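Local coordinates for protein dicer Related Helicase (PDB 6M6Q) that probably hydrolyses ATP and binds double- and single-stranded RNA as a RIG-I-like helicase of RNA interference, of which this is the N-terminal domain, at residues Y149-W154 and F269-G274; L16-P19 and Y24-A27; E9-S14 and V140-D145; K168-D173 and E288-F293; E174-N179 and L187-G192. One frame throughout, in Å; residues are numbered along the deposited sequence.

Overall arrangement
All five contacts lie in the helical N-terminal domain of this RIG-I-like helicase, a piece without strands. Along the chain, contact 2 (16-19 with 24-27) falls within the span that contact 3 ties off from 9-14 to 140-145. Contact 1 (149-154 with 269-274) follows and crosses contact 4 (168-173 with 288-293), while contact 5 (174-179 with 187-192) lies within the spans of both. Contacts 1 and 2 are neighbours, with centres 9 Å apart, and contacts 4 and 5 have centres 13 Å apart. Contacts 3 and 4 are the most distant pair, at 29 Å between centres. Contacts 3 and 1 thereby hold the N-terminal arm and residues 269-274 to the successive helices 131-144 and 146-152, and contact 4 adds helix 162-171 against 288-293.

Contact 1. Residues Y149-W154 and F269-G274; sequences YGYSHW and FLAIIG
Ile273 reaches across to the indole of Trp154. Ile273 CB only approaches the ring, 4.2 Å from Trp154 NE1. Ile273 CG1, anti to the backbone N (chi1 -158°), then sits 3.6 Å from Trp154 NE1. The last carbon lies over the face of the six-membered ring: Ile273 CD1 is 3.8 Å from its centroid, 24° off the normal, a CH-pi contact. Trp154 itself follows helix 146-152 in a Schellman motif, whose positive phi turns the chain at the helix end.

Just before Ile273 in the chain, in the last turn of helix 262-271, Leu270 meets the phenol of Tyr151 at its edge, Tyr151 CE2 being 3.7 Å from Leu270 CD2. Beyond that edge the hydroxyl passes the backbone of Ala271. A water joins the two sides there, 2.6 Å from Tyr151 OH and donating to Ala271 O at 2.7 Å. Tyr28 of helix 25-29 meets the Trp154 ring edge-to-face, while helix 162-171 adds Ala164 against Ile273.

The two helix ends are thus joined mainly by dispersion forces. Across the contact the Tyr151 hydroxyl is bridged to Ala271 O by water, and it has a weak hydrogen bond to Glu219 as well.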
# COMPACT_ATOMS: atom_id res chain seq x y z
N TYR B 149 1.09 26.23 3.72
CA TYR B 149 1.43 25.70 5.07
C TYR B 149 0.18 25.73 5.93
O TYR B 149 -0.24 24.68 6.41
CB TYR B 149 2.57 26.48 5.72
CG TYR B 149 2.80 26.20 7.19
CD1 TYR B 149 2.34 27.08 8.16
CD2 TYR B 149 3.52 25.09 7.61
CE1 TYR B 149 2.55 26.86 9.51
CE2 TYR B 149 3.75 24.86 8.97
CZ TYR B 149 3.27 25.75 9.91
OH TYR B 149 3.50 25.54 11.24
N GLY B 150 -0.46 26.90 6.01
CA GLY B 150 -1.69 27.12 6.79
C GLY B 150 -2.79 26.17 6.37
O GLY B 150 -3.42 25.55 7.26
N TYR B 151 -3.00 26.04 5.07
CA TYR B 151 -4.10 25.26 4.45
C TYR B 151 -3.93 23.78 4.83
O TYR B 151 -4.97 23.09 5.08
CB TYR B 151 -4.11 25.50 2.94
CG TYR B 151 -5.35 25.00 2.24
CD1 TYR B 151 -6.49 25.77 2.13
CD2 TYR B 151 -5.38 23.73 1.69
CE1 TYR B 151 -7.64 25.30 1.52
CE2 TYR B 151 -6.52 23.24 1.05
CZ TYR B 151 -7.65 24.03 0.96
OH TYR B 151 -8.78 23.55 0.36
N SER B 152 -2.68 23.32 4.92
CA SER B 152 -2.30 21.92 5.26
C SER B 152 -2.54 21.65 6.76
O SER B 152 -2.58 20.46 7.15
CB SER B 152 -0.87 21.62 4.86
OG SER B 152 0.06 22.10 5.83
N HIS B 153 -2.72 22.72 7.55
CA HIS B 153 -2.88 22.69 9.03
C HIS B 153 -4.28 23.19 9.46
O HIS B 153 -4.51 23.27 10.69
CB HIS B 153 -1.78 23.53 9.67
CG HIS B 153 -0.45 22.87 9.72
ND1 HIS B 153 -0.19 21.81 10.56
CD2 HIS B 153 0.72 23.17 9.11
CE1 HIS B 153 1.08 21.46 10.42
NE2 HIS B 153 1.65 22.28 9.55
N TRP B 154 -5.16 23.54 8.52
CA TRP B 154 -6.54 24.08 8.79
C TRP B 154 -6.45 25.42 9.57
O TRP B 154 -7.17 25.58 10.60
CB TRP B 154 -7.40 23.07 9.58
CG TRP B 154 -7.59 21.72 8.95
CD1 TRP B 154 -7.26 21.32 7.69
CD2 TRP B 154 -8.26 20.59 9.57
NE1 TRP B 154 -7.65 20.02 7.49
CE2 TRP B 154 -8.27 19.55 8.62
CE3 TRP B 154 -8.83 20.36 10.82
CZ2 TRP B 154 -8.82 18.30 8.90
CZ3 TRP B 154 -9.37 19.13 11.09
CH2 TRP B 154 -9.38 18.12 10.14
N PHE B 269 -9.82 15.66 -2.42
CA PHE B 269 -9.92 15.16 -1.03
C PHE B 269 -9.37 16.21 -0.06
O PHE B 269 -9.94 16.34 1.02
CB PHE B 269 -9.20 13.82 -0.88
CG PHE B 269 -9.97 12.67 -1.47
CD1 PHE B 269 -9.85 12.35 -2.81
CD2 PHE B 269 -10.87 11.95 -0.70
CE1 PHE B 269 -10.57 11.32 -3.37
CE2 PHE B 269 -11.61 10.92 -1.26
CZ PHE B 269 -11.46 10.60 -2.59
N LEU B 270 -8.36 16.97 -0.48
CA LEU B 270 -7.77 18.09 0.30
C LEU B 270 -8.85 19.15 0.50
O LEU B 270 -9.00 19.60 1.62
CB LEU B 270 -6.56 18.66 -0.45
CG LEU B 270 -5.68 19.65 0.31
CD1 LEU B 270 -4.81 18.93 1.31
CD2 LEU B 270 -4.78 20.44 -0.63
N ALA B 271 -9.60 19.48 -0.55
CA ALA B 271 -10.54 20.62 -0.60
C ALA B 271 -11.78 20.35 0.26
O ALA B 271 -12.45 21.30 0.60
CB ALA B 271 -10.93 20.89 -2.03
N ILE B 272 -12.06 19.07 0.57
CA ILE B 272 -13.30 18.58 1.29
C ILE B 272 -13.53 19.38 2.58
O ILE B 272 -14.70 19.56 2.94
CB ILE B 272 -13.16 17.07 1.58
CG1 ILE B 272 -13.51 16.25 0.34
CG2 ILE B 272 -13.99 16.64 2.80
CD1 ILE B 272 -13.30 14.76 0.51
N ILE B 273 -12.46 19.81 3.25
CA ILE B 273 -12.51 20.47 4.59
C ILE B 273 -13.28 21.80 4.47
O ILE B 273 -13.79 22.27 5.49
CB ILE B 273 -11.09 20.63 5.17
CG1 ILE B 273 -11.13 20.78 6.70
CG2 ILE B 273 -10.34 21.78 4.51
CD1 ILE B 273 -11.68 19.57 7.42
N GLY B 274 -13.40 22.35 3.26
CA GLY B 274 -14.02 23.68 3.03
C GLY B 274 -15.54 23.60 3.00
O GLY B 274 -16.20 24.66 3.18
O HOH W 1 -11.31 23.77 0.63

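Contact 2. Residues L16-P19 and Y24-A27; sequences LRLP and YFPA
Leu18 packs against the start of helix 25-29, and its two methyl groups divide the work. Leu18 CD2 goes to Phe25, 3.7 Å from Phe25 CA and 3.8 Å from Phe25 CD1, where it lies in the plane of the ring at its edge. Leu18 CD1 turns instead to Tyr24 and stops 4.1 Å from Tyr24 CB. The leucine is set for this by a chi1 of -166°, which puts CG anti to its nitrogen, with both methyls facing residues 24-25. Phe25 also touches the loop through its own first side-chain carbon: Phe25 CB sits 3.5 Å from Pro19 O, a van der Waals approach of a carbon to a carbonyl oxygen.

Residues 16-19 have no regular structure, and they reach the first turn of helix 25-29 by a short connection of only four residues, so the N-terminal arm folds back onto the helix it leads into. Residues 149-154 hold the arm too: Leu18 O accepts a hydrogen bond from His153 ND1, and the imidazole of that histidine stacks on the Phe25 ring.

The packing loosens outward. Pro19 and Tyr24 are partly exposed, and the pyrrolidine of Pro19 points away from residues 24-27, leaving its carbonyl to do the touching. The phenol of Tyr24 leads off from the loop and meets Tyr172 edge-to-face. Arg17, also partly exposed, sends its guanidinium elsewhere, to a salt bridge with Asp159.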
# COMPACT_ATOMS: atom_id res chain seq x y z
N LEU B 16 -4.17 27.31 13.91
CA LEU B 16 -4.21 25.98 13.23
C LEU B 16 -5.13 25.04 14.02
O LEU B 16 -4.81 24.78 15.19
CB LEU B 16 -2.81 25.37 13.13
CG LEU B 16 -1.66 26.28 12.69
CD1 LEU B 16 -0.34 25.51 12.67
CD2 LEU B 16 -1.93 26.90 11.33
N ARG B 17 -6.17 24.49 13.39
CA ARG B 17 -7.07 23.47 14.00
C ARG B 17 -6.47 22.06 13.81
O ARG B 17 -6.99 21.12 14.45
CB ARG B 17 -8.46 23.57 13.39
CG ARG B 17 -9.24 24.80 13.83
CD ARG B 17 -9.90 24.59 15.19
NE ARG B 17 -10.23 25.86 15.86
CZ ARG B 17 -9.36 26.62 16.55
NH1 ARG B 17 -8.09 26.26 16.67
NH2 ARG B 17 -9.77 27.75 17.11
N LEU B 18 -5.46 21.93 12.94
CA LEU B 18 -4.75 20.65 12.65
C LEU B 18 -3.24 20.90 12.70
O LEU B 18 -2.59 20.96 11.66
CB LEU B 18 -5.19 20.10 11.29
CG LEU B 18 -4.79 18.65 11.01
CD1 LEU B 18 -5.87 17.68 11.48
CD2 LEU B 18 -4.51 18.45 9.53
N PRO B 19 -2.64 20.98 13.90
CA PRO B 19 -1.19 21.09 14.02
C PRO B 19 -0.49 19.77 13.66
O PRO B 19 -1.17 18.74 13.52
CB PRO B 19 -0.99 21.44 15.51
CG PRO B 19 -2.19 20.80 16.21
CD PRO B 19 -3.32 20.86 15.20
N TYR B 24 -4.33 13.12 12.77
CA TYR B 24 -4.97 13.16 11.44
C TYR B 24 -4.15 14.03 10.47
O TYR B 24 -4.51 14.08 9.27
CB TYR B 24 -6.41 13.66 11.59
CG TYR B 24 -7.25 12.87 12.56
CD1 TYR B 24 -7.91 11.72 12.16
CD2 TYR B 24 -7.43 13.29 13.88
CE1 TYR B 24 -8.72 11.01 13.03
CE2 TYR B 24 -8.24 12.58 14.76
CZ TYR B 24 -8.87 11.43 14.34
OH TYR B 24 -9.66 10.71 15.18
N PHE B 25 -3.05 14.64 10.93
CA PHE B 25 -2.21 15.55 10.09
C PHE B 25 -1.37 14.79 9.05
O PHE B 25 -1.40 15.17 7.90
CB PHE B 25 -1.32 16.48 10.91
CG PHE B 25 -0.32 17.24 10.07
CD1 PHE B 25 -0.71 18.28 9.24
CD2 PHE B 25 1.02 16.90 10.08
CE1 PHE B 25 0.21 18.97 8.46
CE2 PHE B 25 1.95 17.60 9.32
CZ PHE B 25 1.54 18.62 8.50
N PRO B 26 -0.51 13.79 9.39
CA PRO B 26 0.38 13.19 8.39
C PRO B 26 -0.32 12.84 7.06
O PRO B 26 0.19 13.21 6.04
CB PRO B 26 0.87 11.91 9.09
CG PRO B 26 0.89 12.29 10.54
CD PRO B 26 -0.34 13.18 10.71
N ALA B 27 -1.47 12.18 7.13
CA ALA B 27 -2.26 11.69 5.96
C ALA B 27 -2.82 12.88 5.19
O ALA B 27 -2.85 12.82 3.94
CB ALA B 27 -3.37 10.78 6.42

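Contact 3. Residues E9-S14 and V140-D145; sequences EDYDKS and VMFNYD
Tyr11 presents the face of its ring to Phe142, which comes in edge first. The planes stand at 80° with the centroids 5.2 Å apart, a T-shaped aromatic pair. The phenylalanine touches with its CE1-CZ edge. Phe142 CE1 is 3.6 Å from Tyr11 CG, well off the middle of the face, and Phe142 CZ reaches back along the side chain to lie 3.8 Å from Tyr11 CB. The meeting is therefore over the root of the tyrosine, near CG and CD1, and the hydroxyl end stays clear of the phenylalanine. Phe142 CG stands anti to its nitrogen (chi1 177°), which projects the ring from helix 131-144 toward the arm.

The arm at 9-14 has no regular structure. Lys13 folds back and its NZ donates to Tyr11 O at 2.9 Å, arriving from above the carbonyl plane. The same ammonium also donates to Leu8 O, so two backbone oxygens share it and tie the turn together beside the tyrosine. Phe142 also meets Tyr149 edge-to-face, which extends the aromatic cluster to helix 146-152.

Across the interface the attraction is between partly positive ring hydrogens of Phe142 and the pi cloud of Tyr11, with dispersion added. It is a small apolar attachment of the N-terminal arm. The bonds of Lys13 stay within the arm, while Tyr11 OH has a weak hydrogen bond to Glu155.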
# COMPACT_ATOMS: atom_id res chain seq x y z
N GLU B 9 9.62 27.83 14.28
CA GLU B 9 9.40 27.76 15.75
C GLU B 9 8.93 29.13 16.27
O GLU B 9 8.26 29.14 17.33
CB GLU B 9 10.66 27.26 16.47
CG GLU B 9 11.91 28.05 16.17
CD GLU B 9 13.20 27.28 16.42
OE1 GLU B 9 13.43 26.87 17.59
OE2 GLU B 9 13.95 27.06 15.45
N ASP B 10 9.21 30.22 15.53
CA ASP B 10 8.82 31.62 15.89
C ASP B 10 7.34 31.87 15.57
O ASP B 10 6.67 32.54 16.37
CB ASP B 10 9.70 32.66 15.16
CG ASP B 10 11.19 32.56 15.48
OD1 ASP B 10 12.00 33.02 14.63
OD2 ASP B 10 11.53 32.05 16.57
N TYR B 11 6.85 31.37 14.42
CA TYR B 11 5.50 31.65 13.85
C TYR B 11 4.40 31.28 14.87
O TYR B 11 4.63 30.40 15.70
CB TYR B 11 5.32 30.87 12.55
CG TYR B 11 4.18 31.33 11.66
CD1 TYR B 11 4.37 32.36 10.75
CD2 TYR B 11 2.95 30.70 11.68
CE1 TYR B 11 3.34 32.77 9.90
CE2 TYR B 11 1.91 31.11 10.86
CZ TYR B 11 2.11 32.14 9.96
OH TYR B 11 1.09 32.54 9.14
N ASP B 12 3.21 31.87 14.72
CA ASP B 12 2.08 31.83 15.69
C ASP B 12 1.63 30.39 15.98
O ASP B 12 1.79 29.96 17.14
CB ASP B 12 0.90 32.66 15.19
CG ASP B 12 0.05 33.24 16.30
OD1 ASP B 12 0.15 32.72 17.46
OD2 ASP B 12 -0.72 34.18 16.01
N LYS B 13 0.93 29.74 15.03
CA LYS B 13 0.41 28.34 15.13
C LYS B 13 -0.77 28.23 16.11
O LYS B 13 -1.16 27.09 16.43
CB LYS B 13 1.51 27.36 15.56
CG LYS B 13 2.59 27.07 14.53
CD LYS B 13 3.59 26.03 14.99
CE LYS B 13 5.02 26.45 14.76
NZ LYS B 13 5.41 27.59 15.61
N SER B 14 -1.35 29.36 16.54
CA SER B 14 -2.52 29.38 17.46
C SER B 14 -3.82 29.25 16.66
O SER B 14 -4.83 28.81 17.24
CB SER B 14 -2.52 30.62 18.31
OG SER B 14 -2.58 31.78 17.50
N VAL B 140 9.75 22.84 4.85
CA VAL B 140 9.99 23.14 3.41
C VAL B 140 8.78 23.89 2.86
O VAL B 140 8.97 24.96 2.22
CB VAL B 140 10.30 21.88 2.58
CG1 VAL B 140 10.07 22.09 1.08
CG2 VAL B 140 11.72 21.38 2.84
N MET B 141 7.58 23.40 3.16
CA MET B 141 6.30 23.99 2.71
C MET B 141 6.13 25.39 3.31
O MET B 141 5.68 26.31 2.57
CB MET B 141 5.11 23.10 3.12
CG MET B 141 5.07 21.76 2.38
SD MET B 141 5.25 21.91 0.55
CE MET B 141 3.65 22.59 0.12
N PHE B 142 6.48 25.56 4.59
CA PHE B 142 6.39 26.84 5.33
C PHE B 142 7.23 27.90 4.62
O PHE B 142 6.76 29.02 4.47
CB PHE B 142 6.83 26.66 6.79
CG PHE B 142 6.84 27.92 7.62
CD1 PHE B 142 5.67 28.42 8.15
CD2 PHE B 142 8.02 28.59 7.88
CE1 PHE B 142 5.68 29.57 8.92
CE2 PHE B 142 8.02 29.76 8.63
CZ PHE B 142 6.85 30.24 9.15
N ASN B 143 8.45 27.53 4.22
CA ASN B 143 9.42 28.46 3.59
C ASN B 143 8.98 28.76 2.15
O ASN B 143 9.30 29.87 1.66
CB ASN B 143 10.84 27.89 3.62
CG ASN B 143 11.43 27.76 5.01
OD1 ASN B 143 10.85 28.22 5.99
ND2 ASN B 143 12.59 27.15 5.10
N TYR B 144 8.26 27.84 1.50
CA TYR B 144 7.77 28.00 0.10
C TYR B 144 6.59 28.97 0.07
O TYR B 144 6.64 29.95 -0.67
CB TYR B 144 7.40 26.64 -0.53
CG TYR B 144 6.64 26.78 -1.84
CD1 TYR B 144 7.27 27.21 -3.00
CD2 TYR B 144 5.28 26.51 -1.91
CE1 TYR B 144 6.57 27.39 -4.18
CE2 TYR B 144 4.56 26.67 -3.09
CZ TYR B 144 5.21 27.14 -4.22
OH TYR B 144 4.53 27.30 -5.39
N ASP B 145 5.54 28.67 0.83
CA ASP B 145 4.26 29.43 0.83
C ASP B 145 3.58 29.25 2.19
O ASP B 145 3.18 28.10 2.53
CB ASP B 145 3.35 28.98 -0.32
CG ASP B 145 2.10 29.83 -0.49
OD1 ASP B 145 2.21 30.88 -1.12
OD2 ASP B 145 1.05 29.41 -0.04

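Contact 4. Residues K168-D173 and E288-F293; sequences KNKFYD and EWYYGF
Phe171 and Trp289 bring two flat groups together. Phe171 CE2 lies at the far edge of the indole, in its plane, 4.0 Å from Trp289 CH2 and from Trp289 CZ3. One face of the same indole has Tyr290 CB above it, so the tryptophan is flanked by its own helix as well. Its first torsion (chi1 68°) lays the indole out between its backbone nitrogen and carbonyl carbon, from where the six-membered ring can extend to the phenylalanine.

A further flat group is the phenol of Tyr290. Lys170 passes over one face of it with its aliphatic part, crossing at about a right angle: Lys170 CB stands 3.6 Å from Tyr290 CE2, and CD is modelled over the ring in CH-pi fashion, although its distances are too short to be trusted. Tyr290 in turn sends CD1 over a face of the Tyr291 ring. The lysine's bent chain ends with Lys170 NZ 4.0 Å from Tyr291 OH, too far for a hydrogen bond.

Helix 162-171 is thus packed against helix 288-295. Leu310 of helix 301-310 touches both Phe171 and Tyr290, and Phe275 meets Trp289 edge-to-face.

Chemically, the join rests on aliphatic and aromatic carbon meeting aromatic rings. The lysine contributes its methylene chain, while its ammonium is carried past the Tyr290 ring toward the partly exposed Tyr291.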
# COMPACT_ATOMS: atom_id res chain seq x y z
N LYS B 168 -12.68 13.14 9.63
CA LYS B 168 -11.88 12.36 10.62
C LYS B 168 -12.51 10.98 10.82
O LYS B 168 -11.76 10.02 10.95
CB LYS B 168 -11.78 13.09 11.96
CG LYS B 168 -10.73 14.19 12.01
CD LYS B 168 -10.78 15.03 13.27
CE LYS B 168 -9.75 16.15 13.28
NZ LYS B 168 -10.09 17.20 14.27
N ASN B 169 -13.84 10.91 10.81
CA ASN B 169 -14.63 9.70 11.17
C ASN B 169 -14.65 8.71 10.00
O ASN B 169 -14.50 7.52 10.26
CB ASN B 169 -16.06 10.06 11.59
CG ASN B 169 -16.17 10.55 13.03
OD1 ASN B 169 -17.21 11.05 13.42
ND2 ASN B 169 -15.09 10.44 13.81
N LYS B 170 -14.80 9.18 8.76
CA LYS B 170 -15.04 8.25 7.62
C LYS B 170 -13.72 7.93 6.89
O LYS B 170 -13.69 6.88 6.24
CB LYS B 170 -16.08 8.83 6.65
CG LYS B 170 -17.39 9.26 7.30
CD LYS B 170 -18.56 8.40 6.93
CE LYS B 170 -19.47 8.10 8.10
NZ LYS B 170 -20.12 6.78 7.94
N PHE B 171 -12.70 8.78 6.99
CA PHE B 171 -11.46 8.67 6.16
C PHE B 171 -10.29 8.10 6.98
O PHE B 171 -9.24 7.84 6.39
CB PHE B 171 -11.09 10.02 5.56
CG PHE B 171 -11.92 10.45 4.38
CD1 PHE B 171 -12.04 9.65 3.26
CD2 PHE B 171 -12.50 11.70 4.36
CE1 PHE B 171 -12.77 10.08 2.16
CE2 PHE B 171 -13.22 12.13 3.26
CZ PHE B 171 -13.35 11.32 2.16
N TYR B 172 -10.46 7.91 8.29
CA TYR B 172 -9.45 7.23 9.14
C TYR B 172 -10.11 6.08 9.90
O TYR B 172 -11.28 6.18 10.30
CB TYR B 172 -8.76 8.22 10.08
CG TYR B 172 -8.13 9.42 9.41
CD1 TYR B 172 -8.91 10.46 8.92
CD2 TYR B 172 -6.75 9.61 9.41
CE1 TYR B 172 -8.34 11.60 8.37
CE2 TYR B 172 -6.17 10.75 8.89
CZ TYR B 172 -6.97 11.77 8.38
OH TYR B 172 -6.44 12.91 7.85
N ASP B 173 -9.37 4.98 10.03
CA ASP B 173 -9.65 3.90 11.01
C ASP B 173 -9.08 4.32 12.36
O ASP B 173 -7.87 4.66 12.41
CB ASP B 173 -9.06 2.57 10.54
CG ASP B 173 -9.27 1.45 11.53
OD1 ASP B 173 -8.32 1.12 12.25
OD2 ASP B 173 -10.40 0.94 11.59
N GLU B 288 -24.35 14.53 3.59
CA GLU B 288 -24.85 14.45 2.18
C GLU B 288 -23.66 14.44 1.23
O GLU B 288 -23.74 13.72 0.20
CB GLU B 288 -25.76 15.64 1.86
CG GLU B 288 -26.94 15.29 0.98
CD GLU B 288 -28.12 16.24 1.10
OE1 GLU B 288 -28.01 17.41 0.64
OE2 GLU B 288 -29.15 15.83 1.67
N TRP B 289 -22.61 15.22 1.54
CA TRP B 289 -21.39 15.34 0.71
C TRP B 289 -20.66 13.99 0.66
O TRP B 289 -20.19 13.62 -0.45
CB TRP B 289 -20.47 16.47 1.18
CG TRP B 289 -19.82 16.29 2.51
CD1 TRP B 289 -20.18 16.88 3.68
CD2 TRP B 289 -18.59 15.59 2.79
NE1 TRP B 289 -19.29 16.58 4.67
CE2 TRP B 289 -18.31 15.78 4.16
CE3 TRP B 289 -17.71 14.82 2.02
CZ2 TRP B 289 -17.20 15.21 4.78
CZ3 TRP B 289 -16.60 14.26 2.64
CH2 TRP B 289 -16.36 14.45 3.99
N TYR B 290 -20.59 13.28 1.79
CA TYR B 290 -19.89 11.98 1.93
C TYR B 290 -20.63 10.92 1.11
O TYR B 290 -19.98 10.22 0.33
CB TYR B 290 -19.73 11.58 3.40
CG TYR B 290 -19.22 10.18 3.60
CD1 TYR B 290 -20.08 9.15 3.98
CD2 TYR B 290 -17.94 9.83 3.23
CE1 TYR B 290 -19.64 7.85 4.10
CE2 TYR B 290 -17.48 8.53 3.34
CZ TYR B 290 -18.33 7.53 3.78
OH TYR B 290 -17.89 6.24 3.89
N TYR B 291 -21.96 10.83 1.26
CA TYR B 291 -22.80 9.85 0.53
C TYR B 291 -22.85 10.25 -0.95
O TYR B 291 -22.95 9.36 -1.79
CB TYR B 291 -24.17 9.70 1.20
CG TYR B 291 -24.11 9.13 2.60
CD1 TYR B 291 -23.42 7.96 2.86
CD2 TYR B 291 -24.70 9.79 3.68
CE1 TYR B 291 -23.32 7.45 4.15
CE2 TYR B 291 -24.60 9.29 4.97
CZ TYR B 291 -23.90 8.12 5.21
OH TYR B 291 -23.80 7.60 6.47
N GLY B 292 -22.72 11.55 -1.25
CA GLY B 292 -22.61 12.08 -2.62
C GLY B 292 -21.34 11.60 -3.32
O GLY B 292 -21.39 11.33 -4.53
N PHE B 293 -20.23 11.53 -2.58
CA PHE B 293 -18.91 11.01 -3.03
C PHE B 293 -19.03 9.52 -3.35
O PHE B 293 -18.50 9.08 -4.40
CB PHE B 293 -17.83 11.27 -1.97
CG PHE B 293 -16.84 12.37 -2.30
CD1 PHE B 293 -17.13 13.70 -2.04
CD2 PHE B 293 -15.59 12.07 -2.84
CE1 PHE B 293 -16.23 14.70 -2.34
CE2 PHE B 293 -14.69 13.08 -3.14
CZ PHE B 293 -15.01 14.39 -2.89

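Contact 5. Residues E174-N179 and L187-G192; sequences EEEVTN and LDRVAG
Glu176 and Arg189 close on each other from opposite directions to form a salt bridge. Arg189 meets the carboxylate end-on: Arg189 NH1 and NH2 both donate to the single oxygen Glu176 OE1, NH1 at 3.1 Å and NH2 at 3.3 Å. Both come from the same face of the carboxylate, whose plane is turned 45° from that of the guanidinium. A weak third bond runs from Arg189 NH1 to Glu176 OE2 at 2.9 Å. OE1 lies nearly in the guanidinium plane, so the twist is taken up on the carboxylate side. Extension beyond CG lets Glu176 span the gap between the helices.

The pair links two short consecutive helices, 174-179 and 186-193, of the all-helical N-terminal domain. Asp173 caps the first of them, its OD1 accepting from Glu176 N. On that helix Thr178 OG1 also donates to Glu174 O at 2.7 Å, from the face opposite to that used by Thr178 N.

Outward from the ions, the contact is partly exposed. Asn179 ND2 donates to Glu175 OE2 at 2.8 Å; Asn179 packs on Val114 of the second subunit and Glu175 on His110 of the second subunit. Arg189 also touches Phe309 of helix 301-310.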
# COMPACT_ATOMS: atom_id res chain seq x y z
N GLU B 174 -9.94 4.35 13.39
CA GLU B 174 -9.60 4.81 14.77
C GLU B 174 -8.32 4.10 15.27
O GLU B 174 -7.42 4.82 15.79
CB GLU B 174 -10.82 4.59 15.70
CG GLU B 174 -10.54 4.73 17.20
CD GLU B 174 -10.17 6.12 17.72
OE1 GLU B 174 -10.34 7.11 16.98
OE2 GLU B 174 -9.72 6.20 18.87
N GLU B 175 -8.22 2.77 15.11
CA GLU B 175 -7.10 1.96 15.68
C GLU B 175 -5.80 2.28 14.93
O GLU B 175 -4.74 2.42 15.60
CB GLU B 175 -7.46 0.46 15.63
CG GLU B 175 -6.38 -0.47 16.18
CD GLU B 175 -5.96 -0.27 17.64
OE1 GLU B 175 -6.71 0.38 18.41
OE2 GLU B 175 -4.87 -0.78 18.02
N GLU B 176 -5.85 2.36 13.61
CA GLU B 176 -4.68 2.56 12.73
C GLU B 176 -4.05 3.93 13.00
O GLU B 176 -2.80 4.03 13.06
CB GLU B 176 -5.10 2.41 11.27
CG GLU B 176 -3.98 2.03 10.34
CD GLU B 176 -4.49 1.40 9.06
OE1 GLU B 176 -5.41 2.00 8.45
OE2 GLU B 176 -4.03 0.29 8.71
N VAL B 177 -4.88 4.96 13.17
CA VAL B 177 -4.41 6.36 13.32
C VAL B 177 -3.89 6.56 14.75
O VAL B 177 -2.98 7.40 14.93
CB VAL B 177 -5.49 7.39 12.93
CG1 VAL B 177 -6.62 7.47 13.93
CG2 VAL B 177 -4.90 8.77 12.72
N THR B 178 -4.40 5.79 15.71
CA THR B 178 -3.98 5.88 17.13
C THR B 178 -2.59 5.23 17.28
O THR B 178 -1.71 5.88 17.89
CB THR B 178 -5.03 5.27 18.06
OG1 THR B 178 -6.23 6.02 17.85
CG2 THR B 178 -4.62 5.31 19.52
N ASN B 179 -2.39 4.06 16.66
CA ASN B 179 -1.13 3.27 16.78
C ASN B 179 0.03 4.04 16.15
O ASN B 179 0.98 4.35 16.88
CB ASN B 179 -1.30 1.88 16.20
CG ASN B 179 -2.14 0.98 17.08
OD1 ASN B 179 -2.36 1.28 18.25
ND2 ASN B 179 -2.59 -0.14 16.53
N LEU B 187 -7.18 7.11 4.33
CA LEU B 187 -7.09 8.30 3.45
C LEU B 187 -6.06 8.08 2.33
O LEU B 187 -6.40 8.37 1.14
CB LEU B 187 -6.70 9.52 4.31
CG LEU B 187 -6.67 10.85 3.58
CD1 LEU B 187 -7.94 11.04 2.75
CD2 LEU B 187 -6.48 12.00 4.55
N ASP B 188 -4.86 7.63 2.67
CA ASP B 188 -3.76 7.42 1.70
C ASP B 188 -4.21 6.37 0.66
O ASP B 188 -3.88 6.55 -0.54
CB ASP B 188 -2.45 7.02 2.39
CG ASP B 188 -1.95 7.98 3.47
OD1 ASP B 188 -2.01 7.59 4.69
OD2 ASP B 188 -1.42 9.06 3.10
N ARG B 189 -4.96 5.34 1.07
CA ARG B 189 -5.41 4.24 0.18
C ARG B 189 -6.53 4.73 -0.75
O ARG B 189 -6.46 4.43 -1.95
CB ARG B 189 -5.89 3.03 0.98
CG ARG B 189 -4.77 2.29 1.70
CD ARG B 189 -5.25 1.14 2.56
NE ARG B 189 -4.40 0.98 3.73
CZ ARG B 189 -4.77 1.21 4.98
NH1 ARG B 189 -3.89 1.06 5.96
NH2 ARG B 189 -6.00 1.60 5.26
N VAL B 190 -7.53 5.42 -0.22
CA VAL B 190 -8.74 5.80 -1.00
C VAL B 190 -8.34 6.87 -2.03
O VAL B 190 -8.61 6.65 -3.21
CB VAL B 190 -9.90 6.25 -0.09
CG1 VAL B 190 -11.18 6.46 -0.89
CG2 VAL B 190 -10.15 5.28 1.04
N ALA B 191 -7.68 7.94 -1.58
CA ALA B 191 -7.22 9.08 -2.41
C ALA B 191 -6.28 8.58 -3.52
O ALA B 191 -6.35 9.11 -4.64
CB ALA B 191 -6.52 10.08 -1.54
N GLY B 192 -5.43 7.61 -3.21
CA GLY B 192 -4.45 7.04 -4.15
C GLY B 192 -5.10 6.18 -5.22
O GLY B 192 -4.58 6.16 -6.35